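Local atomic coordinates of peptidase M16 domain protein (Alicyclobacillus acidocaldarius subsp. acidocaldarius DSM 446, PDB entry 4XEA), a protein that probably hydrolyses peptide bonds as a metal-dependent peptidase of the M16 (insulinase-like) family. Residues T95-S100 against L113-S118; F76-A81 against V109-D114; Y32-T37 against N373-F378. All coordinates share one frame; numbering follows the deposited sequence.

Contact 1. Residues T95-S100 against L113-S118; sequences TAYYFS and LDFVQS. With NA (sodium ion), chain B.
Tyr97, on strand 95-101, meets Phe115 and Val116 near the C-terminal end of helix 105-116, where that helix packs on the mixed six-stranded sheet of the M16 alpha/beta fold. All three residues are buried, 132 Å² of surface is lost between the segments, and no hydrogen bond crosses.

The aromatic part is the pair Tyr97-Phe115. Their ring planes stand nearly perpendicular, at 86°, with centroids 5.8 Å apart. Touch is made between Tyr97 CD1 and Phe115 CZ, 3.9 Å apart.

The CH-pi part falls to Val116 CG2, which lies 4.2 Å from the Tyr97 ring centroid and 30° off the ring normal. It therefore sits off-centre, 3.7 Å from Tyr97 CG. The same methyl also rests 3.8 Å above the plane of the Phe115 ring, over its centre. With CG1 anti to the backbone N (chi1 177°), CG2 is left anti to the carbonyl carbon, where it meets both rings.

The polar atoms of these residues have partners beyond the two segments. Tyr97 OH is hydrogen-bonded to Tyr189 OH, so the phenol is held at its far end too. Carbonyls at a helix C-terminus would tend to favour a cation, and sodium is bound where the helix gives way to the following loop, by Met67 O, two waters, Phe115 O at 2.1 Å and Ser118 O at 2.3 Å.

Contact 2. Residues F76-A81 against V109-D114; sequences FARFAA and VGTLLD
Arg78 and Phe79 of helix 75-80 both pack on Thr111 of helix 105-116. The two short helical segments run antiparallel, their N-to-C directions 165° apart and their axes 10.3 Å from each other at closest approach.

Arg78 can be traced outward. Its CB just reaches Thr111 CG2, at 4.2 Å. The next carbon is set by a first torsion of 179°, CG lying anti to the backbone N, and it carries the main contact: Arg78 CG is 3.5 Å from Thr111 OG1 and about as close to the CG2 methyl. One bond further, Arg78 CD is still 4.2 Å from Thr111 OG1. Bends at chi2 and chi3 then turn the chain, leaving Arg78 NH1 6.8 Å from Asp114 OD2, too far for a salt bridge. Because Arg78 also touches a crystal neighbour, the guanidinium may sit differently in solution. Thr111 OG1 has its polar partner in its own helix, a hydrogen bond with Lys107 O.

From a second side comes the Phe79 ring. Phe79 CE2 is 3.6 Å from Thr111 CG2, so this one methyl is in contact with both helix-75-80 side chains. The ring's far carbon, Phe79 CZ, rests against the same methyl and also comes to 3.9 Å from Leu112 N. Were Phe79 cut back to an alanine, a gap is likely to open beside Thr111 CG2 and Leu112, with part of the packing on Val86 of strand 84-90 lost.

Phe79 touches Val86 while Leu112 touches Tyr97 and Phe99 of strand 95-101; the arrangement is that of two antiparallel helices covering one face of the central sheet, as befits the alpha/beta architecture of M16 peptidase domains.

Contact 3. Residues Y32-T37 against N373-F378; sequences YAMFAT and NWVTYF
The CA atoms of Ala36 in strand 31-37 and Val375 in helix 367-379 stand 7.1 Å apart, the nearest CA pair between the two segments, close enough for the alanine CB to touch the valine directly.

Strand alternation sets out the partners: the CB atoms of Met34 and Ala36 point toward the helix, those of Phe35 and Thr37 away from it. Within 373-378, Val375 alone makes the contact, and its two methyls divide the work. Val375 CG1 meets Ala36 CB at 3.6 Å, while Val375 CG2 meets the selenium of Met34, modelled as selenomethionine, with SE at 3.9 Å. Met34 CG lies close by, 4.0 Å from Val375 CG2. The Met34 chain leaves the backbone extended, with chi1 at 175° and chi2 at 173°, and this straight run carries SE out to the level of the valine before the chain bends at chi3. The Met34 and Val375 side chains cross at about a right angle. All three residues are buried, and the contact is purely apolar, hiding 126 Å² with no hydrogen bond across.

Strand 31-37 is an inner strand, hydrogen-bonded to strand 194-200 on one edge and to strand 95-101 on the other. Helix 367-379, from far along the chain, spans this part of the sheet: Val371 and Arg372 also reach Met34, Val375 touches Val197, and Phe378 packs on Val195.

Overall arrangement
The three contacts lie about one sheet: contacts 1 and 3 set helices on its strands, and contact 2 adds a helix beside that of contact 1. Contacts 1 and 2, centres 8 Å apart, are joined by ring packing, Phe99 CD2 lying 3.6 Å from Phe79 CE1. Contact 3, centred 11 Å from contact 1 and 18 Å from contact 2, lies on the opposite face; a probable hydrogen bond between Tyr97 O and Phe35 N, 2.8 Å, joins their strands. Phe35 turns to the other face, its CE2 3.8 Å from Leu113 CD2. The Tyr97 side chain is about 10 Å from the nickel ion bound by His61, His65 and Glu136, the presumed catalytic centre.

Contact 1. Residues T95-S100 against L113-S118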
loop_
_atom_site.group_PDB
_atom_site.type_symbol
_atom_site.label_atom_id
_atom_site.label_comp_id
_atom_site.label_asym_id
_atom_site.label_seq_id
_atom_site.Cartn_x
_atom_site.Cartn_y
_atom_site.Cartn_z
ATOM N N THR A 95 -7.410 -11.482 16.715
ATOM C CA THR A 95 -5.981 -11.601 16.488
ATOM C C THR A 95 -5.796 -12.569 15.323
ATOM O O THR A 95 -6.448 -13.638 15.268
ATOM C CB THR A 95 -5.233 -12.173 17.735
ATOM O OG1 THR A 95 -5.658 -11.509 18.935
ATOM C CG2 THR A 95 -3.725 -12.010 17.587
ATOM N N ALA A 96 -4.932 -12.177 14.386
ATOM C CA ALA A 96 -4.717 -12.912 13.138
ATOM C C ALA A 96 -3.240 -13.245 12.896
ATOM O O ALA A 96 -2.355 -12.402 13.135
ATOM C CB ALA A 96 -5.246 -12.114 11.950
ATOM N N TYR A 97 -3.026 -14.479 12.405
ATOM C CA TYR A 97 -1.739 -15.033 11.980
ATOM C C TYR A 97 -1.847 -15.455 10.511
ATOM O O TYR A 97 -2.800 -16.148 10.112
ATOM C CB TYR A 97 -1.355 -16.224 12.877
ATOM C CG TYR A 97 -1.368 -15.852 14.358
ATOM C CD1 TYR A 97 -0.220 -15.365 14.969
ATOM C CD2 TYR A 97 -2.551 -15.888 15.112
ATOM C CE1 TYR A 97 -0.210 -14.960 16.270
ATOM C CE2 TYR A 97 -2.553 -15.489 16.464
ATOM C CZ TYR A 97 -1.380 -15.021 17.028
ATOM O OH TYR A 97 -1.341 -14.619 18.342
ATOM N N TYR A 98 -0.891 -15.024 9.671
ATOM C CA TYR A 98 -1.067 -15.248 8.238
ATOM C C TYR A 98 0.251 -15.381 7.510
ATOM O O TYR A 98 1.257 -14.845 7.972
ATOM C CB TYR A 98 -1.900 -14.122 7.646
ATOM C CG TYR A 98 -1.311 -12.722 7.790
ATOM C CD1 TYR A 98 -0.588 -12.155 6.758
ATOM C CD2 TYR A 98 -1.500 -11.966 8.957
ATOM C CE1 TYR A 98 -0.042 -10.869 6.867
ATOM C CE2 TYR A 98 -0.976 -10.664 9.071
ATOM C CZ TYR A 98 -0.258 -10.133 8.022
ATOM O OH TYR A 98 0.300 -8.888 8.131
ATOM N N PHE A 99 0.248 -16.148 6.410
ATOM C CA PHE A 99 1.390 -16.232 5.550
ATOM C C PHE A 99 0.962 -16.017 4.120
ATOM O O PHE A 99 -0.208 -16.148 3.759
ATOM C CB PHE A 99 2.151 -17.588 5.716
ATOM C CG PHE A 99 1.452 -18.795 5.127
ATOM C CD1 PHE A 99 1.495 -19.054 3.767
ATOM C CD2 PHE A 99 0.800 -19.710 5.957
ATOM C CE1 PHE A 99 0.869 -20.175 3.228
ATOM C CE2 PHE A 99 0.174 -20.840 5.425
ATOM C CZ PHE A 99 0.202 -21.070 4.064
ATOM N N SER A 100 1.931 -15.684 3.295
ATOM C CA SER A 100 1.776 -15.821 1.868
ATOM C C SER A 100 3.028 -16.488 1.276
ATOM O O SER A 100 4.137 -16.307 1.771
ATOM C CB SER A 100 1.511 -14.475 1.254
ATOM O OG SER A 100 2.678 -13.713 1.300
ATOM N N LEU A 113 -0.704 -23.926 11.619
ATOM C CA LEU A 113 -1.526 -24.566 12.656
ATOM C C LEU A 113 -0.668 -24.826 13.885
ATOM O O LEU A 113 -1.053 -24.473 14.994
ATOM C CB LEU A 113 -2.158 -25.865 12.158
ATOM C CG LEU A 113 -3.240 -25.715 11.090
ATOM C CD1 LEU A 113 -3.532 -27.062 10.417
ATOM C CD2 LEU A 113 -4.516 -25.078 11.686
ATOM N N ASP A 114 0.491 -25.446 13.680
ATOM C CA ASP A 114 1.380 -25.850 14.787
ATOM C C ASP A 114 1.809 -24.691 15.693
ATOM O O ASP A 114 1.719 -24.794 16.919
ATOM C CB ASP A 114 2.614 -26.572 14.236
ATOM C CG ASP A 114 2.284 -27.939 13.657
ATOM O OD1 ASP A 114 1.143 -28.452 13.851
ATOM O OD2 ASP A 114 3.182 -28.503 13.029
ATOM N N PHE A 115 2.248 -23.569 15.124
ATOM C CA PHE A 115 2.792 -22.500 15.988
ATOM C C PHE A 115 1.702 -21.678 16.711
ATOM O O PHE A 115 1.960 -21.056 17.740
ATOM C CB PHE A 115 3.834 -21.629 15.243
ATOM C CG PHE A 115 3.320 -20.298 14.704
ATOM C CD1 PHE A 115 3.272 -19.174 15.512
ATOM C CD2 PHE A 115 2.968 -20.160 13.360
ATOM C CE1 PHE A 115 2.839 -17.926 15.003
ATOM C CE2 PHE A 115 2.533 -18.947 12.848
ATOM C CZ PHE A 115 2.464 -17.821 13.671
ATOM N N VAL A 116 0.488 -21.692 16.190
ATOM C CA VAL A 116 -0.620 -21.003 16.842
ATOM C C VAL A 116 -1.279 -21.906 17.909
ATOM O O VAL A 116 -1.842 -21.388 18.882
ATOM C CB VAL A 116 -1.617 -20.517 15.788
ATOM C CG1 VAL A 116 -2.851 -19.853 16.422
ATOM C CG2 VAL A 116 -0.893 -19.512 14.807
ATOM N N GLN A 117 -1.185 -23.235 17.740
ATOM C CA GLN A 117 -1.828 -24.200 18.662
ATOM C C GLN A 117 -0.948 -24.672 19.820
ATOM O O GLN A 117 -1.362 -25.534 20.600
ATOM C CB GLN A 117 -2.416 -25.392 17.879
ATOM C CG GLN A 117 -3.653 -24.981 17.096
ATOM C CD GLN A 117 -4.265 -26.057 16.243
ATOM O OE1 GLN A 117 -3.575 -26.956 15.648
ATOM N NE2 GLN A 117 -5.587 -25.983 16.147
ATOM N N SER A 118 0.267 -24.130 19.940
ATOM C CA SER A 118 1.071 -24.303 21.164
ATOM C C SER A 118 1.640 -22.973 21.572
ATOM O O SER A 118 1.970 -22.148 20.723
ATOM C CB SER A 118 2.236 -25.285 20.957
ATOM O OG SER A 118 1.773 -26.516 20.471
HETATM NA NA NA B . 3.270 -20.770 19.368
HETATM O O HOH W 1 5.109 -22.102 18.943
HETATM O O HOH W 2 4.585 -19.780 21.300
#

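Contact 2. Residues F76-A81 against V109-D114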
loop_
_atom_site.group_PDB
_atom_site.type_symbol
_atom_site.label_atom_id
_atom_site.label_comp_id
_atom_site.label_asym_id
_atom_site.label_seq_id
_atom_site.Cartn_x
_atom_site.Cartn_y
_atom_site.Cartn_z
ATOM N N PHE A 76 9.770 -17.984 11.694
ATOM C CA PHE A 76 9.849 -17.150 10.486
ATOM C C PHE A 76 10.687 -17.821 9.407
ATOM O O PHE A 76 10.347 -17.744 8.216
ATOM C CB PHE A 76 10.427 -15.755 10.802
ATOM C CG PHE A 76 9.519 -14.903 11.639
ATOM C CD1 PHE A 76 8.489 -14.171 11.048
ATOM C CD2 PHE A 76 9.685 -14.834 13.018
ATOM C CE1 PHE A 76 7.632 -13.382 11.820
ATOM C CE2 PHE A 76 8.842 -14.051 13.795
ATOM C CZ PHE A 76 7.804 -13.324 13.195
ATOM N N ALA A 77 11.775 -18.471 9.820
ATOM C CA ALA A 77 12.652 -19.166 8.888
ATOM C C ALA A 77 12.014 -20.441 8.339
ATOM O O ALA A 77 12.254 -20.801 7.198
ATOM C CB ALA A 77 13.998 -19.480 9.538
ATOM N N ARG A 78 11.189 -21.106 9.141
ATOM C CA ARG A 78 10.474 -22.301 8.683
ATOM C C ARG A 78 9.601 -21.987 7.462
ATOM O O ARG A 78 9.615 -22.732 6.486
ATOM C CB ARG A 78 9.636 -22.909 9.833
ATOM C CG ARG A 78 8.801 -24.180 9.494
ATOM C CD ARG A 78 9.646 -25.310 8.907
ATOM N NE ARG A 78 10.737 -25.699 9.803
ATOM C CZ ARG A 78 10.662 -26.651 10.731
ATOM N NH1 ARG A 78 9.551 -27.357 10.901
ATOM N NH2 ARG A 78 11.715 -26.901 11.495
ATOM N N PHE A 79 8.874 -20.870 7.500
ATOM C CA PHE A 79 8.155 -20.380 6.318
ATOM C C PHE A 79 9.087 -19.934 5.202
ATOM O O PHE A 79 8.843 -20.248 4.037
ATOM C CB PHE A 79 7.276 -19.180 6.668
ATOM C CG PHE A 79 6.110 -19.539 7.510
ATOM C CD1 PHE A 79 4.971 -20.045 6.938
ATOM C CD2 PHE A 79 6.173 -19.394 8.868
ATOM C CE1 PHE A 79 3.909 -20.419 7.727
ATOM C CE2 PHE A 79 5.115 -19.725 9.659
ATOM C CZ PHE A 79 3.988 -20.249 9.094
ATOM N N ALA A 80 10.125 -19.174 5.559
ATOM C CA ALA A 80 11.017 -18.538 4.574
ATOM C C ALA A 80 11.887 -19.540 3.794
ATOM O O ALA A 80 12.057 -19.405 2.570
ATOM C CB ALA A 80 11.893 -17.493 5.270
ATOM N N ALA A 81 12.438 -20.527 4.503
ATOM C CA ALA A 81 13.237 -21.576 3.872
ATOM C C ALA A 81 12.444 -22.363 2.814
ATOM O O ALA A 81 13.046 -22.993 1.951
ATOM C CB ALA A 81 13.801 -22.532 4.936
ATOM N N VAL A 109 0.936 -24.540 5.811
ATOM C CA VAL A 109 -0.301 -24.694 6.565
ATOM C C VAL A 109 -0.086 -25.454 7.872
ATOM O O VAL A 109 -0.649 -25.091 8.906
ATOM C CB VAL A 109 -1.404 -25.373 5.741
ATOM C CG1 VAL A 109 -2.664 -25.603 6.643
ATOM C CG2 VAL A 109 -1.748 -24.494 4.551
ATOM N N GLY A 110 0.703 -26.520 7.797
ATOM C CA GLY A 110 1.129 -27.300 8.970
ATOM C C GLY A 110 1.875 -26.443 9.993
ATOM O O GLY A 110 1.593 -26.505 11.188
ATOM N N THR A 111 2.806 -25.621 9.531
ATOM C CA THR A 111 3.556 -24.739 10.417
ATOM C C THR A 111 2.628 -23.685 11.057
ATOM O O THR A 111 2.756 -23.352 12.246
ATOM C CB THR A 111 4.673 -24.040 9.633
ATOM O OG1 THR A 111 5.471 -25.022 8.927
ATOM C CG2 THR A 111 5.539 -23.194 10.575
ATOM N N LEU A 112 1.684 -23.182 10.263
ATOM C CA LEU A 112 0.732 -22.163 10.742
ATOM C C LEU A 112 -0.129 -22.758 11.864
ATOM O O LEU A 112 -0.264 -22.175 12.936
ATOM C CB LEU A 112 -0.132 -21.647 9.580
ATOM C CG LEU A 112 -1.177 -20.582 9.953
ATOM C CD1 LEU A 112 -0.525 -19.356 10.553
ATOM C CD2 LEU A 112 -2.016 -20.252 8.745
ATOM N N LEU A 113 -0.704 -23.926 11.619
ATOM C CA LEU A 113 -1.526 -24.566 12.656
ATOM C C LEU A 113 -0.668 -24.826 13.885
ATOM O O LEU A 113 -1.053 -24.473 14.994
ATOM C CB LEU A 113 -2.158 -25.865 12.158
ATOM C CG LEU A 113 -3.240 -25.715 11.090
ATOM C CD1 LEU A 113 -3.532 -27.062 10.417
ATOM C CD2 LEU A 113 -4.516 -25.078 11.686
ATOM N N ASP A 114 0.491 -25.446 13.680
ATOM C CA ASP A 114 1.380 -25.850 14.787
ATOM C C ASP A 114 1.809 -24.691 15.693
ATOM O O ASP A 114 1.719 -24.794 16.919
ATOM C CB ASP A 114 2.614 -26.572 14.236
ATOM C CG ASP A 114 2.284 -27.939 13.657
ATOM O OD1 ASP A 114 1.143 -28.452 13.851
ATOM O OD2 ASP A 114 3.182 -28.503 13.029
#

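Contact 3. Residues Y32-T37 against N373-F378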
loop_
_atom_site.group_PDB
_atom_site.type_symbol
_atom_site.label_atom_id
_atom_site.label_comp_id
_atom_site.label_asym_id
_atom_site.label_seq_id
_atom_site.Cartn_x
_atom_site.Cartn_y
_atom_site.Cartn_z
ATOM N N TYR A 32 -2.402 -17.362 0.075
ATOM C CA TYR A 32 -2.455 -16.484 1.228
ATOM C C TYR A 32 -3.370 -17.189 2.224
ATOM O O TYR A 32 -4.476 -17.649 1.876
ATOM C CB TYR A 32 -2.976 -15.100 0.805
ATOM C CG TYR A 32 -2.977 -13.990 1.875
ATOM C CD1 TYR A 32 -3.918 -13.988 2.922
ATOM C CD2 TYR A 32 -2.085 -12.924 1.818
ATOM C CE1 TYR A 32 -3.932 -12.967 3.895
ATOM C CE2 TYR A 32 -2.102 -11.887 2.794
ATOM C CZ TYR A 32 -3.034 -11.926 3.816
ATOM O OH TYR A 32 -3.062 -10.942 4.789
ATOM N N ALA A 33 -2.880 -17.346 3.446
ATOM C CA ALA A 33 -3.569 -18.152 4.454
ATOM C C ALA A 33 -3.652 -17.352 5.762
ATOM O O ALA A 33 -2.666 -16.733 6.164
ATOM C CB ALA A 33 -2.775 -19.440 4.667
HETATM N N MSE A 34 -4.795 -17.413 6.455
HETATM C CA MSE A 34 -4.932 -16.708 7.724
HETATM C C MSE A 34 -5.672 -17.595 8.736
HETATM O O MSE A 34 -6.712 -18.183 8.398
HETATM C CB MSE A 34 -5.685 -15.385 7.517
HETATM C CG MSE A 34 -6.013 -14.587 8.830
HETATM SE SE MSE A 34 -6.776 -12.799 8.556
HETATM C CE MSE A 34 -5.214 -11.813 7.905
ATOM N N PHE A 35 -5.084 -17.708 9.935
ATOM C CA PHE A 35 -5.642 -18.428 11.072
ATOM C C PHE A 35 -5.914 -17.367 12.162
ATOM O O PHE A 35 -4.975 -16.736 12.640
ATOM C CB PHE A 35 -4.589 -19.462 11.539
ATOM C CG PHE A 35 -5.080 -20.496 12.534
ATOM C CD1 PHE A 35 -6.414 -20.835 12.667
ATOM C CD2 PHE A 35 -4.145 -21.209 13.273
ATOM C CE1 PHE A 35 -6.821 -21.817 13.587
ATOM C CE2 PHE A 35 -4.541 -22.209 14.180
ATOM C CZ PHE A 35 -5.881 -22.493 14.337
ATOM N N ALA A 36 -7.180 -17.130 12.506
ATOM C CA ALA A 36 -7.546 -16.045 13.426
ATOM C C ALA A 36 -8.420 -16.492 14.535
ATOM O O ALA A 36 -9.180 -17.466 14.377
ATOM C CB ALA A 36 -8.216 -14.905 12.680
ATOM N N THR A 37 -8.340 -15.750 15.647
ATOM C CA THR A 37 -9.152 -16.041 16.837
ATOM C C THR A 37 -10.093 -14.886 17.141
ATOM O O THR A 37 -9.727 -13.720 16.984
ATOM C CB THR A 37 -8.286 -16.347 18.079
ATOM O OG1 THR A 37 -9.115 -16.509 19.233
ATOM C CG2 THR A 37 -7.307 -15.221 18.305
ATOM N N ASN A 373 -11.300 -10.539 4.688
ATOM C CA ASN A 373 -12.738 -10.280 4.832
ATOM C C ASN A 373 -13.603 -11.482 5.185
ATOM O O ASN A 373 -14.527 -11.362 6.010
ATOM C CB ASN A 373 -13.238 -9.521 3.640
ATOM C CG ASN A 373 -12.753 -8.098 3.685
ATOM O OD1 ASN A 373 -13.333 -7.308 4.366
ATOM N ND2 ASN A 373 -11.613 -7.815 3.092
ATOM N N TRP A 374 -13.279 -12.648 4.651
ATOM C CA TRP A 374 -13.999 -13.873 5.034
ATOM C C TRP A 374 -13.825 -14.078 6.534
ATOM O O TRP A 374 -14.812 -14.259 7.289
ATOM C CB TRP A 374 -13.512 -15.126 4.263
ATOM C CG TRP A 374 -14.615 -16.099 4.082
ATOM C CD1 TRP A 374 -15.341 -16.265 2.956
ATOM C CD2 TRP A 374 -15.141 -17.024 5.046
ATOM N NE1 TRP A 374 -16.280 -17.230 3.135
ATOM C CE2 TRP A 374 -16.222 -17.674 4.436
ATOM C CE3 TRP A 374 -14.836 -17.330 6.381
ATOM C CZ2 TRP A 374 -16.980 -18.676 5.088
ATOM C CZ3 TRP A 374 -15.608 -18.319 7.058
ATOM C CH2 TRP A 374 -16.682 -18.943 6.424
ATOM N N VAL A 375 -12.571 -13.955 6.973
ATOM C CA VAL A 375 -12.233 -14.095 8.395
ATOM C C VAL A 375 -12.992 -13.111 9.274
ATOM O O VAL A 375 -13.593 -13.484 10.298
ATOM C CB VAL A 375 -10.744 -13.881 8.657
ATOM C CG1 VAL A 375 -10.497 -13.748 10.146
ATOM C CG2 VAL A 375 -9.887 -15.060 8.043
ATOM N N THR A 376 -12.909 -11.848 8.877
ATOM C CA THR A 376 -13.447 -10.756 9.668
ATOM C C THR A 376 -14.955 -10.827 9.830
ATOM O O THR A 376 -15.455 -10.717 10.943
ATOM C CB THR A 376 -12.968 -9.366 9.106
ATOM O OG1 THR A 376 -11.555 -9.278 9.328
ATOM C CG2 THR A 376 -13.599 -8.254 9.899
ATOM N N TYR A 377 -15.685 -10.992 8.741
ATOM C CA TYR A 377 -17.141 -11.099 8.830
ATOM C C TYR A 377 -17.598 -12.378 9.536
ATOM O O TYR A 377 -18.573 -12.370 10.287
ATOM C CB TYR A 377 -17.783 -10.971 7.442
ATOM C CG TYR A 377 -17.730 -9.536 6.882
ATOM C CD1 TYR A 377 -18.166 -8.465 7.675
ATOM C CD2 TYR A 377 -17.268 -9.244 5.597
ATOM C CE1 TYR A 377 -18.149 -7.186 7.230
ATOM C CE2 TYR A 377 -17.273 -7.902 5.112
ATOM C CZ TYR A 377 -17.709 -6.895 5.967
ATOM O OH TYR A 377 -17.736 -5.556 5.628
ATOM N N PHE A 378 -16.910 -13.491 9.282
ATOM C CA PHE A 378 -17.222 -14.736 10.011
ATOM C C PHE A 378 -17.113 -14.565 11.523
ATOM O O PHE A 378 -18.059 -14.846 12.272
ATOM C CB PHE A 378 -16.344 -15.910 9.532
ATOM C CG PHE A 378 -16.543 -17.137 10.366
ATOM C CD1 PHE A 378 -17.595 -17.986 10.114
ATOM C CD2 PHE A 378 -15.711 -17.372 11.450
ATOM C CE1 PHE A 378 -17.814 -19.113 10.930
ATOM C CE2 PHE A 378 -15.927 -18.456 12.295
ATOM C CZ PHE A 378 -16.974 -19.319 12.053
#